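Local coordinates for fumarylacetoacetate hydrolase (Burkholderia xenovorans, PDB 5TI1), which hydrolyses fumarylacetoacetate to fumarate and acetoacetate, the last step of phenylalanine and tyrosine breakdown, with the help of a bound metal ion, at the interface of chains A and B. Numbering follows the deposited sequence. Chains: chain A/B, Fumarylacetoacetate hydrolase.

The interface of chains A and B. Residues chain A 177, 181-182, 311; chain B 206, 214-215, 269.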
ATOM      1  N   PRO A 177     -22.445  -0.121  15.122  1.00 53.35           N
ATOM      2  CA  PRO A 177     -23.164   1.021  14.525  1.00 42.71           C
ATOM      3  C   PRO A 177     -22.513   1.564  13.263  1.00 40.42           C
ATOM      4  O   PRO A 177     -23.191   1.720  12.242  1.00 46.21           O
ATOM      5  CB  PRO A 177     -23.173   2.048  15.664  1.00 52.79           C
ATOM      6  CG  PRO A 177     -23.135   1.213  16.907  1.00 52.85           C
ATOM      7  CD  PRO A 177     -22.240   0.056  16.572  1.00 44.18           C
ATOM      8  N   GLU A 181     -23.233   2.825   8.592  1.00 42.43           N
ATOM      9  CA  GLU A 181     -23.095   4.224   8.224  1.00 37.75           C
ATOM     10  C   GLU A 181     -21.981   4.487   7.216  1.00 38.21           C
ATOM     11  O   GLU A 181     -22.024   5.509   6.524  1.00 35.99           O
ATOM     12  CB  GLU A 181     -22.857   5.071   9.482  1.00 36.85           C
ATOM     13  CG  GLU A 181     -24.033   5.041  10.451  1.00 39.13           C
ATOM     14  CD  GLU A 181     -25.076   6.125  10.159  1.00 43.36           C
ATOM     15  OE1 GLU A 181     -26.067   6.221  10.915  1.00 47.92           O
ATOM     16  OE2 GLU A 181     -24.892   6.884   9.184  1.00 41.54           O
ATOM     17  N   MET A 182     -21.002   3.598   7.099  1.00 39.31           N
ATOM     18  CA  MET A 182     -19.934   3.780   6.129  1.00 36.47           C
ATOM     19  C   MET A 182     -19.523   2.415   5.616  1.00 33.14           C
ATOM     20  O   MET A 182     -19.699   1.414   6.321  1.00 32.20           O
ATOM     21  CB  MET A 182     -18.720   4.497   6.742  1.00 34.14           C
ATOM     22  CG  MET A 182     -18.049   3.715   7.876  1.00 35.99           C
ATOM     23  SD  MET A 182     -16.580   4.506   8.585  1.00 39.59           S
ATOM     24  CE  MET A 182     -17.267   6.093   9.032  1.00 43.02           C
ATOM     25  N   LEU A 311     -25.483   8.956   4.864  1.00 41.07           N
ATOM     26  CA  LEU A 311     -25.228  10.372   4.644  1.00 40.24           C
ATOM     27  C   LEU A 311     -25.205  10.679   3.150  1.00 44.38           C
ATOM     28  O   LEU A 311     -24.910   9.814   2.317  1.00 35.02           O
ATOM     29  CB  LEU A 311     -23.912  10.774   5.295  1.00 35.13           C
ATOM     30  CG  LEU A 311     -23.970  10.838   6.820  1.00 36.07           C
ATOM     31  CD1 LEU A 311     -22.561  10.906   7.375  1.00 35.26           C
ATOM     32  CD2 LEU A 311     -24.793  12.037   7.286  1.00 38.37           C
TER
ATOM     33  N   GLN B 206     -16.853  11.633   8.296  1.00 31.05           N
ATOM     34  CA  GLN B 206     -17.907  11.324   9.254  1.00 29.81           C
ATOM     35  C   GLN B 206     -17.401  11.550  10.671  1.00 29.36           C
ATOM     36  O   GLN B 206     -16.336  11.049  11.047  1.00 34.82           O
ATOM     37  CB  GLN B 206     -18.390   9.879   9.093  1.00 33.17           C
ATOM     38  CG  GLN B 206     -18.999   9.568   7.735  1.00 33.42           C
ATOM     39  CD  GLN B 206     -19.908   8.346   7.757  1.00 37.83           C
ATOM     40  OE1 GLN B 206     -20.401   7.936   8.814  1.00 34.38           O
ATOM     41  NE2 GLN B 206     -20.138   7.761   6.581  1.00 28.22           N
ATOM     42  N   ARG B 214     -26.782   9.462  15.258  1.00 58.72           N
ATOM     43  CA  ARG B 214     -26.116   9.109  14.014  1.00 54.18           C
ATOM     44  C   ARG B 214     -24.997  10.096  13.697  1.00 50.08           C
ATOM     45  O   ARG B 214     -25.029  11.245  14.146  1.00 50.21           O
ATOM     46  CB  ARG B 214     -27.124   9.084  12.860  1.00 54.87           C
ATOM     47  CG  ARG B 214     -28.212   8.030  13.027  1.00 50.98           C
ATOM     48  CD  ARG B 214     -29.066   7.927  11.778  1.00 48.96           C
ATOM     49  NE  ARG B 214     -28.251   7.686  10.590  1.00 46.88           N
ATOM     50  CZ  ARG B 214     -28.722   7.729   9.351  1.00 46.75           C
ATOM     51  NH1 ARG B 214     -30.003   8.003   9.144  1.00 50.27           N
ATOM     52  NH2 ARG B 214     -27.919   7.513   8.321  1.00 40.21           N
ATOM     53  N   PRO B 215     -23.990   9.677  12.929  1.00 41.79           N
ATOM     54  CA  PRO B 215     -22.865  10.571  12.639  1.00 41.63           C
ATOM     55  C   PRO B 215     -23.243  11.706  11.694  1.00 44.12           C
ATOM     56  O   PRO B 215     -24.252  11.672  10.987  1.00 35.01           O
ATOM     57  CB  PRO B 215     -21.833   9.642  11.991  1.00 34.35           C
ATOM     58  CG  PRO B 215     -22.643   8.554  11.398  1.00 35.10           C
ATOM     59  CD  PRO B 215     -23.771   8.333  12.368  1.00 36.75           C
ATOM     60  N   TRP B 269     -14.407   7.206  15.110  1.00 33.47           N
ATOM     61  CA  TRP B 269     -15.677   6.686  14.624  1.00 34.06           C
ATOM     62  C   TRP B 269     -15.507   5.537  13.630  1.00 33.50           C
ATOM     63  O   TRP B 269     -16.361   4.646  13.579  1.00 32.98           O
ATOM     64  CB  TRP B 269     -16.480   7.828  14.000  1.00 32.96           C
ATOM     65  CG  TRP B 269     -17.717   7.422  13.254  1.00 35.39           C
ATOM     66  CD1 TRP B 269     -17.997   7.681  11.941  1.00 34.25           C
ATOM     67  CD2 TRP B 269     -18.850   6.711  13.772  1.00 37.20           C
ATOM     68  NE1 TRP B 269     -19.237   7.179  11.610  1.00 33.91           N
ATOM     69  CE2 TRP B 269     -19.779   6.576  12.715  1.00 33.25           C
ATOM     70  CE3 TRP B 269     -19.173   6.181  15.027  1.00 43.48           C
ATOM     71  CZ2 TRP B 269     -21.002   5.923  12.871  1.00 33.94           C
ATOM     72  CZ3 TRP B 269     -20.392   5.535  15.182  1.00 43.22           C
ATOM     73  CH2 TRP B 269     -21.290   5.409  14.108  1.00 39.08           C
TER
HETATM   74  O   HOH W   1     -25.878   9.556   9.575  1.00 39.78           O
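A:Glu181 is held from both ends by chain B: its carboxylate by B:Arg214, its backbone carbonyl by B:Gln206. The arginine grips side-on, one nitrogen to each oxygen. NE of B:Arg214 lies 2.6 Å from OE1 of A:Glu181, a salt bridge made on the syn lone pair though bent at the hydrogen. NH2 of B:Arg214 donates to OE2 of A:Glu181 at 3.2 Å; OE2 lies in the guanidinium plane, but the nitrogen meets it on the syn side, tilted from the carboxylate plane. The two side chains cross at about a right angle with their flat groups 45° apart, so the pairing is twisted rather than coplanar. A bend at chi2 (-88°) turns the carboxylate of A:Glu181 towards the arginine and over B:Pro215, whose CD lies 3.4 Å from CD of A:Glu181. A water bonded to OE2 of A:Glu181 and the carbonyl O of B:Pro215 adds a further bridge.

At the other end, NE2 of B:Gln206 reaches the main-chain O of A:Glu181 at 2.9 Å, nearly straight at the hydrogen but approaching from above the carbonyl plane. NE1 of B:Trp269 donates to OE1 of B:Gln206 at 3.1 Å, which probably helps set which way this amide is turned; the oxygen lies almost in the indole plane. The indole also presents its edge to CG of A:Glu181, while CB of B:Pro215 covers part of one face. A:Met182 slides past the tryptophan in the opposite direction; its chain, bent at chi3 (55°), brings CE of A:Met182 to 3.4 Å from CD1 of B:Trp269. CD1 of A:Leu311 packs on the glutamine amide carbon.

This patch, centred about 18 Å from the predicted catalytic A:His160, and its two-fold twin link the chains of the deposited dimer. The structure alone does not show that this dimer is the biological one; if it is, they probably help hold it together.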